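Local coordinates for protein transcription termination factor FttA (Methanosarcina mazei, PDB 2XR1) that probably terminates transcription across the genome, acting as a homodimeric zinc-dependent nuclease that cleaves nascent RNA at the exit channel of RNA polymerase, at residues 34-39 and 64-69; 103-108 and 134-139; 268-273 and 310-315; 423-428 and 449-454. All blocks are in the same frame, centred on the assembly; numbering follows the deposited sequence.

Contact 1 (34-39 and 64-69)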
loop_
_atom_site.group_PDB
_atom_site.type_symbol
_atom_site.label_atom_id
_atom_site.label_comp_id
_atom_site.label_asym_id
_atom_site.label_seq_id
_atom_site.Cartn_x
_atom_site.Cartn_y
_atom_site.Cartn_z
ATOM N N GLY B 34 -22.069 -8.253 -17.398
ATOM C CA GLY B 34 -21.617 -8.297 -16.026
ATOM C C GLY B 34 -21.084 -9.689 -15.728
ATOM O O GLY B 34 -20.455 -10.330 -16.591
ATOM N N PRO B 35 -21.370 -10.189 -14.513
ATOM C CA PRO B 35 -20.894 -11.494 -14.108
ATOM C C PRO B 35 -21.376 -12.651 -14.984
ATOM O O PRO B 35 -20.711 -13.659 -15.001
ATOM C CB PRO B 35 -21.442 -11.625 -12.707
ATOM C CG PRO B 35 -21.573 -10.273 -12.255
ATOM C CD PRO B 35 -22.087 -9.537 -13.414
ATOM N N GLN B 36 -22.481 -12.490 -15.719
ATOM C CA GLN B 36 -23.167 -13.604 -16.377
ATOM C C GLN B 36 -22.805 -13.813 -17.842
ATOM O O GLN B 36 -22.532 -12.874 -18.577
ATOM C CB GLN B 36 -24.689 -13.381 -16.347
ATOM C CG GLN B 36 -25.308 -13.265 -14.996
ATOM C CD GLN B 36 -26.809 -13.218 -15.067
ATOM O OE1 GLN B 36 -27.486 -14.108 -14.575
ATOM N NE2 GLN B 36 -27.338 -12.179 -15.685
ATOM N N LEU B 37 -22.885 -15.059 -18.278
ATOM C CA LEU B 37 -22.930 -15.379 -19.695
ATOM C C LEU B 37 -24.383 -15.373 -20.035
ATOM O O LEU B 37 -25.163 -16.012 -19.337
ATOM C CB LEU B 37 -22.369 -16.760 -19.933
ATOM C CG LEU B 37 -22.398 -17.211 -21.387
ATOM C CD1 LEU B 37 -21.783 -16.161 -22.299
ATOM C CD2 LEU B 37 -21.687 -18.577 -21.512
ATOM N N VAL B 38 -24.767 -14.644 -21.074
ATOM C CA VAL B 38 -26.168 -14.486 -21.410
ATOM C C VAL B 38 -26.435 -14.992 -22.807
ATOM O O VAL B 38 -25.776 -14.560 -23.733
ATOM C CB VAL B 38 -26.583 -13.041 -21.328
ATOM C CG1 VAL B 38 -27.920 -12.844 -21.991
ATOM C CG2 VAL B 38 -26.677 -12.631 -19.880
ATOM N N LEU B 39 -27.409 -15.901 -22.944
ATOM C CA LEU B 39 -27.893 -16.413 -24.242
ATOM C C LEU B 39 -29.132 -15.650 -24.666
ATOM O O LEU B 39 -30.130 -15.661 -23.969
ATOM C CB LEU B 39 -28.286 -17.905 -24.164
ATOM C CG LEU B 39 -27.354 -18.828 -23.397
ATOM C CD1 LEU B 39 -27.822 -20.270 -23.538
ATOM C CD2 LEU B 39 -25.957 -18.633 -23.902
ATOM N N ARG B 64 -22.147 -19.488 -14.639
ATOM C CA ARG B 64 -23.494 -18.926 -14.529
ATOM C C ARG B 64 -23.948 -18.419 -15.902
ATOM O O ARG B 64 -23.247 -17.630 -16.554
ATOM C CB ARG B 64 -23.568 -17.760 -13.518
ATOM C CG ARG B 64 -23.208 -18.105 -12.043
ATOM C CD ARG B 64 -24.256 -17.595 -10.987
ATOM N NE ARG B 64 -25.019 -16.384 -11.366
ATOM C CZ ARG B 64 -24.607 -15.112 -11.231
ATOM N NH1 ARG B 64 -23.401 -14.816 -10.743
ATOM N NH2 ARG B 64 -25.414 -14.115 -11.593
ATOM N N ILE B 65 -25.134 -18.875 -16.306
ATOM C CA ILE B 65 -25.736 -18.549 -17.593
ATOM C C ILE B 65 -27.199 -18.199 -17.399
ATOM O O ILE B 65 -27.904 -18.915 -16.717
ATOM C CB ILE B 65 -25.660 -19.728 -18.571
ATOM C CG1 ILE B 65 -24.206 -20.152 -18.779
ATOM C CG2 ILE B 65 -26.308 -19.345 -19.908
ATOM C CD1 ILE B 65 -24.004 -21.086 -19.948
ATOM N N ALA B 66 -27.630 -17.085 -17.984
ATOM C CA ALA B 66 -29.042 -16.724 -18.084
ATOM C C ALA B 66 -29.442 -16.672 -19.579
ATOM O O ALA B 66 -28.646 -16.303 -20.452
ATOM C CB ALA B 66 -29.306 -15.372 -17.407
ATOM N N MET B 67 -30.670 -17.050 -19.881
ATOM C CA MET B 67 -31.179 -16.818 -21.212
ATOM C C MET B 67 -31.997 -15.533 -21.151
ATOM O O MET B 67 -32.483 -15.180 -20.095
ATOM C CB MET B 67 -31.976 -18.035 -21.698
ATOM C CG MET B 67 -33.395 -18.054 -21.253
ATOM S SD MET B 67 -34.416 -16.957 -22.231
ATOM C CE MET B 67 -35.984 -17.151 -21.385
ATOM N N ARG B 68 -32.115 -14.810 -22.255
ATOM C CA ARG B 68 -33.115 -13.762 -22.332
ATOM C C ARG B 68 -33.699 -13.524 -23.727
ATOM O O ARG B 68 -33.105 -13.890 -24.739
ATOM C CB ARG B 68 -32.630 -12.455 -21.730
ATOM C CG ARG B 68 -31.158 -12.190 -21.771
ATOM C CD ARG B 68 -30.803 -10.950 -20.906
ATOM N NE ARG B 68 -31.500 -9.708 -21.331
ATOM C CZ ARG B 68 -31.014 -8.469 -21.207
ATOM N NH1 ARG B 68 -29.809 -8.256 -20.681
ATOM N NH2 ARG B 68 -31.740 -7.434 -21.621
ATOM N N PRO B 69 -34.895 -12.925 -23.773
ATOM C CA PRO B 69 -35.571 -12.787 -25.034
ATOM C C PRO B 69 -34.830 -11.846 -25.968
ATOM O O PRO B 69 -34.361 -10.787 -25.555
ATOM C CB PRO B 69 -36.920 -12.186 -24.637
ATOM C CG PRO B 69 -37.104 -12.585 -23.225
ATOM C CD PRO B 69 -35.747 -12.483 -22.653
#
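Leu37, Leu39 and Ile65 make the close-packed half of this contact, on one face of two parallel strands. Leu37 and Ile65 lie side by side, with Leu37 CD2 3.8 Å from Ile65 CD1. Ile65 CG2, anti to its backbone N, reaches on to Leu39 CG at 3.7 Å. Branched aliphatic chains suit this face because helices 7-18 and 52-61 cover the leucines, through Leu13, Ile17, Leu57 and Leu61. The other face is more open and polar, with Gln36, Arg64, Ala66 and Arg68 partly exposed. There the amide of Gln36 lies beside Ala66, Gln36 OE1 being 3.6 Å from Ala66 CB, and the small methyl lets the long chain pass. Arg64 NH2 meets Gln36 CG at 3.5 Å, with the amide and guanidinium planes 35° apart. Further on, the aliphatic part of Arg68 passes Val38, while its guanidinium forms a salt bridge with Glu33. Between the faces run four backbone bonds, from Leu37 N to Arg64 O at 3.1 Å through to Arg68 N to Leu39 O at 2.8 Å. The parallel pairing completes the three-stranded sheet of a type II KH domain. Its chemistry is two-sided: aliphatic contacts bind the sheet to its helices, while polar chains line the more exposed face.

Contact 2 (103-108 and 134-139)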
loop_
_atom_site.group_PDB
_atom_site.type_symbol
_atom_site.label_atom_id
_atom_site.label_comp_id
_atom_site.label_asym_id
_atom_site.label_seq_id
_atom_site.Cartn_x
_atom_site.Cartn_y
_atom_site.Cartn_z
ATOM N N SER B 103 -33.797 -7.969 -18.366
ATOM C CA SER B 103 -33.798 -9.442 -18.394
ATOM C C SER B 103 -35.055 -10.063 -19.012
ATOM O O SER B 103 -35.241 -11.274 -18.958
ATOM C CB SER B 103 -33.541 -10.052 -16.984
ATOM O OG SER B 103 -34.523 -9.665 -16.028
ATOM N N GLY B 104 -35.909 -9.257 -19.614
ATOM C CA GLY B 104 -37.114 -9.783 -20.240
ATOM C C GLY B 104 -37.995 -10.579 -19.292
ATOM O O GLY B 104 -38.601 -11.562 -19.702
ATOM N N GLU B 105 -38.072 -10.146 -18.029
ATOM C CA GLU B 105 -39.010 -10.717 -17.039
ATOM C C GLU B 105 -40.182 -9.738 -16.834
ATOM O O GLU B 105 -40.028 -8.536 -17.078
ATOM C CB GLU B 105 -38.272 -11.050 -15.724
ATOM C CG GLU B 105 -37.115 -12.049 -15.950
ATOM C CD GLU B 105 -36.400 -12.591 -14.675
ATOM O OE1 GLU B 105 -36.547 -12.030 -13.568
ATOM O OE2 GLU B 105 -35.646 -13.595 -14.800
ATOM N N VAL B 106 -41.360 -10.252 -16.462
ATOM C CA VAL B 106 -42.433 -9.409 -15.923
ATOM C C VAL B 106 -42.782 -9.835 -14.493
ATOM O O VAL B 106 -43.241 -10.954 -14.259
ATOM C CB VAL B 106 -43.711 -9.391 -16.783
ATOM C CG1 VAL B 106 -44.220 -10.795 -17.065
ATOM C CG2 VAL B 106 -44.795 -8.581 -16.093
ATOM N N ILE B 107 -42.552 -8.923 -13.546
ATOM C CA ILE B 107 -42.956 -9.113 -12.175
ATOM C C ILE B 107 -44.421 -8.756 -12.077
ATOM O O ILE B 107 -44.804 -7.683 -12.481
ATOM C CB ILE B 107 -42.195 -8.198 -11.224
ATOM C CG1 ILE B 107 -40.686 -8.413 -11.335
ATOM C CG2 ILE B 107 -42.626 -8.466 -9.786
ATOM C CD1 ILE B 107 -40.237 -9.691 -10.787
ATOM N N ILE B 108 -45.228 -9.664 -11.550
ATOM C CA ILE B 108 -46.644 -9.440 -11.337
ATOM C C ILE B 108 -46.886 -9.444 -9.838
ATOM O O ILE B 108 -46.479 -10.372 -9.152
ATOM C CB ILE B 108 -47.479 -10.558 -11.965
ATOM C CG1 ILE B 108 -47.446 -10.435 -13.489
ATOM C CG2 ILE B 108 -48.882 -10.548 -11.413
ATOM C CD1 ILE B 108 -48.200 -11.537 -14.205
ATOM N N ILE B 134 -41.214 -13.629 -19.408
ATOM C CA ILE B 134 -41.288 -14.657 -18.370
ATOM C C ILE B 134 -41.931 -14.089 -17.099
ATOM O O ILE B 134 -41.417 -13.134 -16.527
ATOM C CB ILE B 134 -39.905 -15.222 -17.999
ATOM C CG1 ILE B 134 -39.103 -15.605 -19.245
ATOM C CG2 ILE B 134 -40.070 -16.438 -17.105
ATOM C CD1 ILE B 134 -37.618 -15.532 -18.985
ATOM N N PRO B 135 -43.061 -14.667 -16.659
ATOM C CA PRO B 135 -43.702 -14.169 -15.446
ATOM C C PRO B 135 -43.060 -14.643 -14.131
ATOM O O PRO B 135 -42.827 -15.832 -13.923
ATOM C CB PRO B 135 -45.142 -14.685 -15.563
ATOM C CG PRO B 135 -45.258 -15.325 -16.892
ATOM C CD PRO B 135 -43.901 -15.657 -17.348
ATOM N N LYS B 136 -42.764 -13.680 -13.265
ATOM C CA LYS B 136 -42.323 -13.947 -11.913
ATOM C C LYS B 136 -43.392 -13.372 -11.017
ATOM O O LYS B 136 -43.522 -12.167 -10.905
ATOM C CB LYS B 136 -40.976 -13.271 -11.634
ATOM C CG LYS B 136 -39.879 -13.551 -12.661
ATOM C CD LYS B 136 -39.647 -15.044 -12.851
ATOM C CE LYS B 136 -38.298 -15.337 -13.509
ATOM N NZ LYS B 136 -38.032 -16.810 -13.635
ATOM N N VAL B 137 -44.182 -14.227 -10.390
ATOM C CA VAL B 137 -45.293 -13.739 -9.596
ATOM C C VAL B 137 -44.865 -13.575 -8.153
ATOM O O VAL B 137 -44.093 -14.380 -7.627
ATOM C CB VAL B 137 -46.485 -14.664 -9.693
ATOM C CG1 VAL B 137 -47.654 -14.093 -8.908
ATOM C CG2 VAL B 137 -46.867 -14.849 -11.153
ATOM N N VAL B 138 -45.381 -12.526 -7.522
ATOM C CA VAL B 138 -44.942 -12.098 -6.208
ATOM C C VAL B 138 -46.168 -11.620 -5.445
ATOM O O VAL B 138 -47.100 -11.116 -6.037
ATOM C CB VAL B 138 -43.833 -10.979 -6.339
ATOM C CG1 VAL B 138 -44.117 -9.791 -5.448
ATOM C CG2 VAL B 138 -42.403 -11.566 -6.116
ATOM N N ARG B 139 -46.166 -11.803 -4.133
ATOM C CA ARG B 139 -47.282 -11.421 -3.297
ATOM C C ARG B 139 -47.295 -9.904 -3.142
ATOM O O ARG B 139 -46.258 -9.304 -2.947
ATOM C CB ARG B 139 -47.182 -12.115 -1.933
ATOM C CG ARG B 139 -48.512 -12.288 -1.211
ATOM C CD ARG B 139 -48.318 -12.701 0.265
ATOM N NE ARG B 139 -49.518 -13.325 0.848
ATOM C CZ ARG B 139 -50.656 -12.682 1.128
ATOM N NH1 ARG B 139 -50.800 -11.375 0.885
ATOM N NH2 ARG B 139 -51.671 -13.357 1.647
#
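The carbonyl oxygen of Val106 receives two hydrogens from the neighbouring strand: Lys136 N bonds it at 2.9 Å, and the CA-H of Pro135 makes a second, weaker approach, CA to O 3.5 Å. Ile134 O is met likewise, by Val106 N at 2.9 Å and by the CA-H of Glu105. Ile108 N to Lys136 O extends the parallel ladder. Pro135 suits its place because the bonds to strand 105-108 come from Lys136 N and Val138 N, and none is asked of Pro135. On the face of Val106 and Ile108, Val106 CG1 lies 4.3 Å from Pro135 CB, and Val137 rests on Pro113 and Val116 of helix 113-116. The opposite face is more hydrophilic. Lys136 bends at chi2 (-55°), bringing its methylenes across the extended Glu105, whose OE2 lies 3.4 Å from Lys136 CE. Ile107 CD1 packs on Lys136 CB at 3.8 Å, so the lysine stem serves as an apolar surface. Strand 134-139 is an outer strand of this second KH sheet, parallel to its central strand as in type II KH domains. With Glu105 OE2 4.2 Å from Lys136 NZ, beyond salt-bridge range, the charges probably add modest attraction to a pairing that rests on the backbone.

Contact 3 (268-273 and 310-315)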
loop_
_atom_site.group_PDB
_atom_site.type_symbol
_atom_site.label_atom_id
_atom_site.label_comp_id
_atom_site.label_asym_id
_atom_site.label_seq_id
_atom_site.Cartn_x
_atom_site.Cartn_y
_atom_site.Cartn_z
ATOM N N CYS B 268 -23.779 -5.525 -4.802
ATOM C CA CYS B 268 -24.434 -5.586 -3.498
ATOM C C CYS B 268 -25.697 -6.398 -3.601
ATOM O O CYS B 268 -26.024 -6.846 -4.654
ATOM C CB CYS B 268 -24.802 -4.205 -3.014
ATOM S SG CYS B 268 -26.020 -3.478 -4.082
ATOM N N THR B 269 -26.382 -6.621 -2.479
ATOM C CA THR B 269 -27.643 -7.409 -2.495
ATOM C C THR B 269 -28.740 -6.547 -3.051
ATOM O O THR B 269 -28.588 -5.354 -3.106
ATOM C CB THR B 269 -28.051 -7.916 -1.094
ATOM O OG1 THR B 269 -28.143 -6.797 -0.202
ATOM C CG2 THR B 269 -27.025 -8.946 -0.585
ATOM N N PRO B 270 -29.830 -7.137 -3.504
ATOM C CA PRO B 270 -30.933 -6.275 -4.028
ATOM C C PRO B 270 -31.498 -5.259 -3.035
ATOM O O PRO B 270 -31.760 -4.122 -3.407
ATOM C CB PRO B 270 -32.006 -7.281 -4.450
ATOM C CG PRO B 270 -31.248 -8.544 -4.725
ATOM C CD PRO B 270 -29.992 -8.553 -3.882
ATOM N N PRO B 271 -31.725 -5.652 -1.782
ATOM C CA PRO B 271 -32.227 -4.662 -0.850
ATOM C C PRO B 271 -31.200 -3.567 -0.546
ATOM O O PRO B 271 -31.570 -2.404 -0.367
ATOM C CB PRO B 271 -32.529 -5.481 0.408
ATOM C CG PRO B 271 -32.597 -6.872 -0.068
ATOM C CD PRO B 271 -31.658 -6.985 -1.170
ATOM N N THR B 272 -29.934 -3.922 -0.472
ATOM C CA THR B 272 -28.917 -2.924 -0.321
ATOM C C THR B 272 -29.047 -1.884 -1.412
ATOM O O THR B 272 -28.926 -0.697 -1.181
ATOM C CB THR B 272 -27.504 -3.562 -0.388
ATOM O OG1 THR B 272 -27.361 -4.442 0.717
ATOM C CG2 THR B 272 -26.415 -2.542 -0.332
ATOM N N ARG B 273 -29.263 -2.340 -2.626
ATOM C CA ARG B 273 -29.308 -1.440 -3.740
ATOM C C ARG B 273 -30.355 -0.372 -3.473
ATOM O O ARG B 273 -30.089 0.819 -3.570
ATOM C CB ARG B 273 -29.687 -2.229 -4.967
ATOM C CG ARG B 273 -29.222 -1.599 -6.234
ATOM C CD ARG B 273 -30.313 -0.984 -6.988
ATOM N NE ARG B 273 -31.389 -1.887 -7.366
ATOM C CZ ARG B 273 -31.582 -2.380 -8.598
ATOM N NH1 ARG B 273 -30.715 -2.147 -9.604
ATOM N NH2 ARG B 273 -32.653 -3.136 -8.840
ATOM N N PRO B 310 -26.970 -6.114 -8.692
ATOM C CA PRO B 310 -27.327 -6.852 -7.480
ATOM C C PRO B 310 -27.066 -8.311 -7.601
ATOM O O PRO B 310 -27.266 -8.841 -8.658
ATOM C CB PRO B 310 -28.832 -6.653 -7.380
ATOM C CG PRO B 310 -29.293 -6.294 -8.817
ATOM C CD PRO B 310 -28.149 -5.508 -9.373
ATOM N N LEU B 311 -26.667 -8.951 -6.507
ATOM C CA LEU B 311 -26.505 -10.382 -6.417
ATOM C C LEU B 311 -27.204 -10.874 -5.202
ATOM O O LEU B 311 -27.096 -10.267 -4.131
ATOM C CB LEU B 311 -25.047 -10.720 -6.255
ATOM C CG LEU B 311 -24.088 -10.052 -7.224
ATOM C CD1 LEU B 311 -22.688 -10.562 -6.843
ATOM C CD2 LEU B 311 -24.479 -10.350 -8.668
ATOM N N ASP B 312 -27.885 -12.001 -5.319
ATOM C CA ASP B 312 -28.513 -12.623 -4.169
ATOM C C ASP B 312 -27.506 -13.415 -3.317
ATOM O O ASP B 312 -26.420 -13.832 -3.790
ATOM C CB ASP B 312 -29.655 -13.510 -4.626
ATOM C CG ASP B 312 -30.860 -12.693 -5.148
ATOM O OD1 ASP B 312 -31.556 -12.057 -4.340
ATOM O OD2 ASP B 312 -31.149 -12.680 -6.369
ATOM N N TYR B 313 -27.865 -13.624 -2.046
ATOM C CA TYR B 313 -27.107 -14.532 -1.209
ATOM C C TYR B 313 -26.846 -15.864 -1.937
ATOM O O TYR B 313 -27.731 -16.391 -2.664
ATOM C CB TYR B 313 -27.863 -14.833 0.065
ATOM C CG TYR B 313 -28.095 -13.678 0.991
ATOM C CD1 TYR B 313 -27.183 -12.642 1.102
ATOM C CD2 TYR B 313 -29.194 -13.656 1.827
ATOM C CE1 TYR B 313 -27.395 -11.585 1.995
ATOM C CE2 TYR B 313 -29.385 -12.629 2.721
ATOM C CZ TYR B 313 -28.489 -11.597 2.801
ATOM O OH TYR B 313 -28.707 -10.530 3.682
ATOM N N GLU B 314 -25.648 -16.412 -1.695
ATOM C CA GLU B 314 -25.270 -17.770 -2.131
ATOM C C GLU B 314 -25.073 -17.949 -3.638
ATOM O O GLU B 314 -25.030 -19.055 -4.134
ATOM C CB GLU B 314 -26.267 -18.820 -1.618
ATOM C CG GLU B 314 -26.267 -18.997 -0.110
ATOM C CD GLU B 314 -27.059 -20.244 0.340
ATOM O OE1 GLU B 314 -27.548 -21.058 -0.523
ATOM O OE2 GLU B 314 -27.206 -20.410 1.570
ATOM N N GLU B 315 -24.919 -16.854 -4.348
ATOM C CA GLU B 315 -24.834 -16.863 -5.784
ATOM C C GLU B 315 -23.370 -16.528 -6.078
ATOM O O GLU B 315 -22.951 -15.384 -5.865
ATOM C CB GLU B 315 -25.797 -15.814 -6.302
ATOM C CG GLU B 315 -25.905 -15.628 -7.790
ATOM C CD GLU B 315 -27.158 -14.797 -8.160
ATOM O OE1 GLU B 315 -27.195 -13.558 -7.893
ATOM O OE2 GLU B 315 -28.121 -15.399 -8.697
#
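Cys268 O accepts a hydrogen bond from Leu311 N at 2.9 Å, and one residue later the CA-H of Thr269 points back at Leu311 O, CA to O 3.3 Å. Around this pair the side chains close in. The ring of Pro270 sets its CD 3.4 Å from Leu311 O, while its CG meets Asp312 OD1 at 3.5 Å and Pro310 CB at 4.1 Å. Pro310 also lies under one face of the Arg273 guanidinium, through CD. Thr269 CG2, anti to the carbonyl carbon, touches Tyr313 CE1 at 3.7 Å.

Thr269 OG1, between the backbone N and the carbonyl carbon (chi1 56°), faces the start of helix 270-290, where as N-cap it takes a weak bond from Thr272 N. Proline suits the first helical turn, whose amides have no earlier helical carbonyl to bond, because it lacks that N-H. In the other segment, a type II turn from Asp312 to Glu315 reverses the chain, and Asp312 N is held by Glu315 OE1, met from above the carboxylate plane. Farther out, Tyr464 bonds Asp312 OD1 and sets its ring against Tyr313 at about 60°. Thr269 OG1 also bonds Gly335 O, and Tyr313 OH bonds Ser336 O. Two hydroxyls thus hold successive carbonyls shortly after the zinc ligand His332, consistent with an outer-shell influence on that part of the metallo-beta-lactamase site, while Tyr464 ties the contact to the Beta-Casp region.

Contact 4 (423-428 and 449-454)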
loop_
_atom_site.group_PDB
_atom_site.type_symbol
_atom_site.label_atom_id
_atom_site.label_comp_id
_atom_site.label_asym_id
_atom_site.label_seq_id
_atom_site.Cartn_x
_atom_site.Cartn_y
_atom_site.Cartn_z
ATOM N N ARG B 423 -31.959 0.532 13.403
ATOM C CA ARG B 423 -32.445 0.524 14.790
ATOM C C ARG B 423 -33.933 0.829 14.853
ATOM O O ARG B 423 -34.631 0.385 15.750
ATOM C CB ARG B 423 -31.671 1.536 15.624
ATOM C CG ARG B 423 -30.192 1.297 15.645
ATOM C CD ARG B 423 -29.481 2.450 16.166
ATOM N NE ARG B 423 -28.067 2.115 16.251
ATOM C CZ ARG B 423 -27.160 2.783 16.939
ATOM N NH1 ARG B 423 -27.507 3.861 17.620
ATOM N NH2 ARG B 423 -25.907 2.359 16.936
ATOM N N SER B 424 -34.417 1.572 13.874
ATOM C CA SER B 424 -35.794 1.916 13.819
ATOM C C SER B 424 -36.685 0.679 13.649
ATOM O O SER B 424 -37.676 0.509 14.365
ATOM C CB SER B 424 -36.006 2.894 12.681
ATOM O OG SER B 424 -35.571 2.338 11.451
ATOM N N GLN B 425 -36.345 -0.219 12.736
ATOM C CA GLN B 425 -37.275 -1.325 12.440
ATOM C C GLN B 425 -37.424 -2.270 13.618
ATOM O O GLN B 425 -38.557 -2.579 14.010
ATOM C CB GLN B 425 -36.892 -2.079 11.164
ATOM C CG GLN B 425 -37.237 -1.308 9.889
ATOM C CD GLN B 425 -36.224 -0.279 9.487
ATOM O OE1 GLN B 425 -35.029 -0.405 9.771
ATOM N NE2 GLN B 425 -36.687 0.743 8.798
ATOM N N GLU B 426 -36.313 -2.686 14.223
ATOM C CA GLU B 426 -36.388 -3.545 15.415
ATOM C C GLU B 426 -37.164 -2.852 16.539
ATOM O O GLU B 426 -37.978 -3.497 17.229
ATOM C CB GLU B 426 -35.008 -4.060 15.914
ATOM C CG GLU B 426 -34.656 -5.539 15.471
ATOM C CD GLU B 426 -33.973 -6.469 16.589
ATOM O OE1 GLU B 426 -32.701 -6.368 16.841
ATOM O OE2 GLU B 426 -34.728 -7.319 17.169
ATOM N N VAL B 427 -36.971 -1.549 16.699
ATOM C CA VAL B 427 -37.725 -0.829 17.727
ATOM C C VAL B 427 -39.224 -0.852 17.431
ATOM O O VAL B 427 -40.029 -1.055 18.315
ATOM C CB VAL B 427 -37.254 0.627 17.909
ATOM C CG1 VAL B 427 -38.151 1.362 18.895
ATOM C CG2 VAL B 427 -35.856 0.671 18.383
ATOM N N MET B 428 -39.595 -0.662 16.179
ATOM C CA MET B 428 -41.030 -0.674 15.779
ATOM C C MET B 428 -41.680 -2.006 16.080
ATOM O O MET B 428 -42.796 -2.048 16.503
ATOM C CB MET B 428 -41.186 -0.368 14.285
ATOM C CG MET B 428 -40.752 1.034 13.891
ATOM S SD MET B 428 -40.514 1.238 12.108
ATOM C CE MET B 428 -42.213 0.864 11.561
ATOM N N GLY B 449 -37.947 11.231 9.037
ATOM C CA GLY B 449 -36.675 11.129 8.321
ATOM C C GLY B 449 -36.351 9.849 7.550
ATOM O O GLY B 449 -35.220 9.338 7.655
ATOM N N MET B 450 -37.300 9.383 6.743
ATOM C CA MET B 450 -37.124 8.226 5.834
ATOM C C MET B 450 -37.248 6.829 6.464
ATOM O O MET B 450 -37.112 5.813 5.768
ATOM C CB MET B 450 -35.826 8.294 5.005
ATOM C CG MET B 450 -35.544 9.607 4.299
ATOM S SD MET B 450 -36.747 10.040 3.072
ATOM C CE MET B 450 -35.748 9.806 1.574
ATOM N N ILE B 451 -37.563 6.765 7.749
ATOM C CA ILE B 451 -37.766 5.483 8.400
ATOM C C ILE B 451 -38.844 4.695 7.709
ATOM O O ILE B 451 -38.662 3.509 7.405
ATOM C CB ILE B 451 -38.142 5.640 9.871
ATOM C CG1 ILE B 451 -36.920 6.107 10.654
ATOM C CG2 ILE B 451 -38.647 4.330 10.438
ATOM C CD1 ILE B 451 -37.255 6.444 12.056
ATOM N N TRP B 452 -39.970 5.352 7.468
ATOM C CA TRP B 452 -41.136 4.697 6.901
ATOM C C TRP B 452 -40.911 4.162 5.478
ATOM O O TRP B 452 -41.251 3.028 5.162
ATOM C CB TRP B 452 -42.289 5.681 6.885
ATOM C CG TRP B 452 -43.549 5.101 6.372
ATOM C CD1 TRP B 452 -44.223 5.480 5.276
ATOM C CD2 TRP B 452 -44.263 4.000 6.940
ATOM N NE1 TRP B 452 -45.337 4.709 5.126
ATOM C CE2 TRP B 452 -45.381 3.777 6.128
ATOM C CE3 TRP B 452 -44.051 3.170 8.060
ATOM C CZ2 TRP B 452 -46.321 2.769 6.394
ATOM C CZ3 TRP B 452 -44.971 2.165 8.328
ATOM C CH2 TRP B 452 -46.101 1.974 7.489
ATOM N N GLU B 453 -40.367 4.992 4.603
ATOM C CA GLU B 453 -39.968 4.548 3.272
ATOM C C GLU B 453 -38.950 3.400 3.337
ATOM O O GLU B 453 -39.018 2.451 2.531
ATOM C CB GLU B 453 -39.414 5.735 2.494
ATOM C CG GLU B 453 -38.938 5.449 1.068
ATOM C CD GLU B 453 -39.957 4.763 0.199
ATOM O OE1 GLU B 453 -41.136 5.247 0.118
ATOM O OE2 GLU B 453 -39.556 3.746 -0.406
ATOM N N ALA B 454 -38.030 3.455 4.307
ATOM C CA ALA B 454 -37.056 2.356 4.508
ATOM C C ALA B 454 -37.764 1.070 4.893
ATOM O O ALA B 454 -37.351 -0.021 4.515
ATOM C CB ALA B 454 -36.060 2.711 5.537
#
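Ser424 and Ile451 mark the closest approach of two helices near their beginnings, their CA atoms 6.8 Å apart. Residues 423-428 are already helical, with Met428 N bonded to Ser424 O at 2.9 Å. The other segment enters its helix through Gly449 and Met450, both at positive phi. Glycine readily adopts such a conformation, and Met450, at the N-cap, receives Ala454 N on its carbonyl oxygen.

Ile451 carries the apolar contact. Its CG2 lies 3.8 Å from Ser424 CB and 4.0 Å from Met428 SD, and Met428 slides past it in the opposite direction. The small serine admits the branched isoleucine to the helix surface, and its hydroxyl is engaged with the carbonyls of Phe419 and Ala420. The methionine, bent at chi3 (61°), brings CE to the edge of the Trp452 ring, 4.4 Å from CZ3. Alongside, Gln425 NE2 lies 3.9 Å from Ala454 CB; the small methyl lets the amide come close. That amide is fixed elsewhere: OE1 accepts from Gly422 N, and NE2 bonds Ala420 O and Thr455 OG1. Met428 and Ile451 also both rest on Leu508 of strand 506-509. Such a pair of helices on a parallel sheet, with helix 423-436 as the crossover between strands 414-417 and 445-448, is typical of the alpha/beta Beta-Casp domain.

How the contacts relate
The four contacts follow one another along the chain, from the two KH domains through the metallo-beta-lactamase region to the Beta-Casp domain. Contacts 1 and 2, centres 17 Å apart, touch directly: Met67 packs on Ile134, and Pro69 CD lies 3.9 Å from Gly104 CA. Contact 1 also reaches contact 3, where Arg64 CZ lies 3.7 Å from Glu315 CG, joining the first KH domain to the catalytic region. Contacts 3 and 4 do not touch, their nearest atoms being about 8 Å apart, but helix 270-290, begun in contact 3, bears on Met450 through Leu278. Both lie outside the first shell of the zinc site: the side chains of Thr269 and Gln425 are about 12 and 11 Å from a zinc ion.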